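Local coordinates for alpha-L-rhamnosidase (PDB 6GSZ), which probably hydrolyses terminal non-reducing alpha-L-rhamnose residues in alpha-L-rhamnosides, as a calcium-binding glycoside hydrolase, at residues Ile439-Leu442 and His443-Ile446; Glu358-Asn362 and Gly363-Thr367. All coordinates share one frame; numbering follows the deposited sequence. Where two conformers were deposited one is given.

Interaction 1 of 2, residues Ile439-Leu442 and His443-Ile446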
# COMPACT_ATOMS: atom_id res chain seq x y z
N ILE A 439 -16.74 -16.01 -5.81
CA ILE A 439 -16.45 -14.59 -6.11
C ILE A 439 -16.24 -13.85 -4.78
O ILE A 439 -15.36 -12.97 -4.67
CB ILE A 439 -17.56 -13.99 -6.98
CG1 ILE A 439 -17.60 -14.67 -8.34
CG2 ILE A 439 -17.39 -12.49 -7.15
CD1 ILE A 439 -18.75 -14.23 -9.20
N SER A 440 -17.01 -14.20 -3.75
CA SER A 440 -16.74 -13.60 -2.42
C SER A 440 -15.32 -13.95 -1.95
O SER A 440 -14.61 -13.07 -1.42
CB SER A 440 -17.74 -14.02 -1.36
OG SER A 440 -19.04 -13.60 -1.71
N LYS A 441 -14.90 -15.20 -2.15
CA LYS A 441 -13.55 -15.59 -1.76
C LYS A 441 -12.50 -14.86 -2.61
O LYS A 441 -11.44 -14.49 -2.09
CB LYS A 441 -13.37 -17.10 -1.87
CG LYS A 441 -11.98 -17.62 -1.48
CD LYS A 441 -11.60 -17.31 -0.05
CE LYS A 441 -10.48 -18.17 0.48
NZ LYS A 441 -10.15 -17.83 1.90
N LEU A 442 -12.76 -14.71 -3.91
CA LEU A 442 -11.86 -13.92 -4.77
C LEU A 442 -11.59 -12.54 -4.15
O LEU A 442 -10.43 -12.11 -4.08
CB LEU A 442 -12.43 -13.77 -6.17
CG LEU A 442 -11.61 -12.92 -7.14
CD1 LEU A 442 -10.20 -13.51 -7.33
CD2 LEU A 442 -12.37 -12.77 -8.46
N HIS A 443 -12.62 -11.84 -3.70
CA HIS A 443 -12.43 -10.54 -3.10
C HIS A 443 -11.57 -10.64 -1.83
O HIS A 443 -10.70 -9.82 -1.61
CB HIS A 443 -13.76 -9.80 -2.87
CG HIS A 443 -13.49 -8.38 -2.48
ND1 HIS A 443 -13.32 -7.98 -1.16
CD2 HIS A 443 -13.34 -7.28 -3.25
CE1 HIS A 443 -13.06 -6.68 -1.15
NE2 HIS A 443 -13.09 -6.23 -2.43
N GLU A 444 -11.84 -11.64 -0.97
CA GLU A 444 -11.02 -11.85 0.22
C GLU A 444 -9.54 -12.05 -0.18
O GLU A 444 -8.62 -11.51 0.47
CB GLU A 444 -11.64 -12.98 1.03
CG GLU A 444 -10.92 -13.22 2.33
CD GLU A 444 -11.63 -14.11 3.35
OE1 GLU A 444 -12.75 -14.57 3.09
OE2 GLU A 444 -11.04 -14.34 4.41
N ASN A 445 -9.32 -12.79 -1.26
CA ASN A 445 -7.97 -13.07 -1.73
C ASN A 445 -7.28 -11.80 -2.24
O ASN A 445 -6.07 -11.62 -1.99
CB ASN A 445 -7.94 -14.13 -2.84
CG ASN A 445 -8.33 -15.51 -2.35
OD1 ASN A 445 -8.64 -15.72 -1.16
ND2 ASN A 445 -8.36 -16.45 -3.29
N ILE A 446 -8.04 -10.92 -2.89
CA ILE A 446 -7.51 -9.63 -3.33
C ILE A 446 -7.12 -8.77 -2.14
O ILE A 446 -6.02 -8.16 -2.06
CB ILE A 446 -8.54 -8.90 -4.22
CG1 ILE A 446 -8.76 -9.70 -5.50
CG2 ILE A 446 -8.10 -7.48 -4.51
CD1 ILE A 446 -9.94 -9.22 -6.35
O HOH W 1 -8.46 -15.53 1.65
O HOH W 2 -12.58 -17.47 3.48
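Lys441 meets Glu444 and Asn445 in a local contact within helix 437-453, where successive turns of one helix in the six-hairpin glycosidase domain touch. The turns are joined by i to i+4 backbone bonds, among them Asn445 N to Lys441 O at 2.8 Å. With CG trans to the backbone N (chi1 180°) and a bend at chi2, the lysine chain crosses the Asn445 side chain at about a right angle, and its CE lies 3.5 Å from Asn445 OD1. The ammonium group reaches its neighbours through water: one molecule accepts from Lys441 NZ at 2.9 Å and lies within hydrogen-bonding distance of Asn445 OD1. In the conformer of Glu444 described, a second joins NZ to Glu444 OE1, a link that is doubtful because Glu444 has two conformers. The other end of the Asn445 amide, ND2, donates to Gly735 O. Farther round the helix, Leu442 CG approaches Ile446 CD1 at 4.1 Å; Leu442 continues onto helix 727-732 and Ile446 onto helix 471-484. His443 NE2 hydrogen-bonds NE2 of His772. Leu442 and Ile446 thus pack against other helices, while the ammonium of Lys441 is held by water, which would probably soften any attraction to the glutamate.

Interaction 2 of 2, residues Glu358-Asn362 and Gly363-Thr367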
# COMPACT_ATOMS: atom_id res chain seq x y z
N GLU A 358 4.95 -20.45 0.49
CA GLU A 358 3.57 -20.11 0.09
C GLU A 358 2.72 -21.36 -0.14
O GLU A 358 1.50 -21.36 0.12
CB GLU A 358 3.60 -19.28 -1.19
CG GLU A 358 4.17 -17.92 -0.96
CD GLU A 358 3.94 -17.03 -2.17
OE1 GLU A 358 4.44 -17.38 -3.28
OE2 GLU A 358 3.23 -16.03 -2.02
N VAL A 359 3.36 -22.40 -0.67
CA VAL A 359 2.68 -23.59 -1.15
C VAL A 359 3.52 -24.82 -0.82
O VAL A 359 4.70 -24.73 -0.46
CB VAL A 359 2.43 -23.54 -2.67
CG1 VAL A 359 1.52 -22.38 -3.04
CG2 VAL A 359 3.72 -23.51 -3.46
N MET A 360 2.86 -25.97 -0.97
CA MET A 360 3.47 -27.25 -0.96
C MET A 360 3.63 -27.71 -2.42
O MET A 360 2.84 -27.33 -3.31
CB MET A 360 2.59 -28.27 -0.23
CG MET A 360 2.20 -27.91 1.17
SD MET A 360 3.61 -28.00 2.28
CE MET A 360 3.87 -29.77 2.43
N GLU A 361 4.62 -28.56 -2.66
CA GLU A 361 4.78 -29.20 -3.94
C GLU A 361 5.45 -30.56 -3.73
O GLU A 361 6.45 -30.66 -3.03
CB GLU A 361 5.62 -28.33 -4.87
CG GLU A 361 5.60 -28.81 -6.31
CD GLU A 361 6.55 -28.16 -7.31
OE1 GLU A 361 7.61 -27.58 -6.90
OE2 GLU A 361 6.19 -28.23 -8.55
N ASN A 362 4.91 -31.61 -4.36
CA ASN A 362 5.55 -32.92 -4.26
C ASN A 362 5.64 -33.35 -2.79
O ASN A 362 6.56 -34.08 -2.40
CB ASN A 362 6.94 -32.90 -4.93
CG ASN A 362 6.84 -32.68 -6.43
OD1 ASN A 362 5.78 -32.91 -7.01
ND2 ASN A 362 7.91 -32.23 -7.05
N GLY A 363 4.64 -32.95 -1.99
CA GLY A 363 4.49 -33.42 -0.60
C GLY A 363 5.43 -32.73 0.39
O GLY A 363 5.48 -33.15 1.53
N GLU A 364 6.16 -31.69 -0.03
CA GLU A 364 7.05 -30.91 0.86
C GLU A 364 6.84 -29.41 0.64
O GLU A 364 6.36 -28.97 -0.42
CB GLU A 364 8.53 -31.21 0.59
CG GLU A 364 8.88 -32.69 0.59
CD GLU A 364 8.88 -33.36 1.95
OE1 GLU A 364 8.92 -32.64 2.98
OE2 GLU A 364 8.85 -34.62 1.98
N VAL A 365 7.28 -28.61 1.60
CA VAL A 365 7.22 -27.17 1.45
C VAL A 365 8.04 -26.78 0.20
O VAL A 365 9.03 -27.40 -0.10
CB VAL A 365 7.66 -26.42 2.72
CG1 VAL A 365 6.78 -26.76 3.90
CG2 VAL A 365 9.12 -26.64 3.07
N ALA A 366 7.54 -25.79 -0.56
CA ALA A 366 8.17 -25.44 -1.83
C ALA A 366 9.04 -24.19 -1.70
O ALA A 366 8.54 -23.08 -1.73
CB ALA A 366 7.08 -25.22 -2.84
N THR A 367 10.36 -24.37 -1.55
CA THR A 367 11.27 -23.24 -1.45
C THR A 367 11.78 -22.81 -2.82
O THR A 367 12.30 -21.71 -2.98
CB THR A 367 12.44 -23.60 -0.52
OG1 THR A 367 13.09 -24.74 -1.07
CG2 THR A 367 11.98 -23.88 0.89
O HOH W 3 6.57 -21.00 -1.74
O HOH W 4 8.59 -29.04 -2.41
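Two bends in the Met360 side chain, chi2 -71° and chi3 -73°, fold its thioether back over the partner strand, where SD lies 3.8 Å from Val365 CG1 and CE rests near the backbone of Glu364 and Val365. Met360 and Val365 form an antiparallel non-hydrogen-bonded pair of a tight beta hairpin, and the curl of the methionine bridges side chains that otherwise diverge. Beside it, Met360 CA makes a CA-H...O contact with Glu364 O. That same oxygen receives Glu361 N at 2.9 Å in a nearly straight bond (N-H...O 172°). The return bond, Glu364 N to Glu361 O, is longer at 3.2 Å, and its donor stands above the carbonyl plane. These two bonds close a type I' turn, in which Asn362 and Gly363 both have positive phi, a conformation readily adopted by asparagine and glycine. Toward the open end, Ala366 N donates to Val359 O at 3.0 Å, while Val359 CG2 packs 3.8 Å from Ala366 CB. Water bridges the two arms at two places: one molecule connects Glu358 N with Ala366 O, and another lies within hydrogen-bonding distance of both Glu361 O (2.8 Å) and Val365 O. The hairpin joins the end of strand 351-361 to strand 364-365 in the concanavalin-like domain. Met360 rests on Tyr400 and Val365 on Gln402 of strand 400-404, whereas Val359 and Ala366 touch Ile751, whose backbone N donates to Glu361 OE2. Glu364 hydrogen-bonds Ser323 and Ser325 in the loop before strand 328-332.

Both contacts are local, but interaction 1 is largely buried and lies within one helix of the six-hairpin glycosidase domain, while interaction 2 lies at the surface on a hairpin of the concanavalin-like domain. They share no helix or strand; their centres are 23 Å apart and their nearest atoms about 10 Å. In 439-446 the repeating bonds run along a single helix, leaving the side chains to pack, to bind water or to hydrogen-bond neighbouring parts of the chain. In 358-367 the bonds instead cross between two short strands, and the waters bridge main-chain atoms where interaction 1 uses water between side chains. Apolar contact is present through aliphatic branches in both, with a folded thioether added in the hairpin.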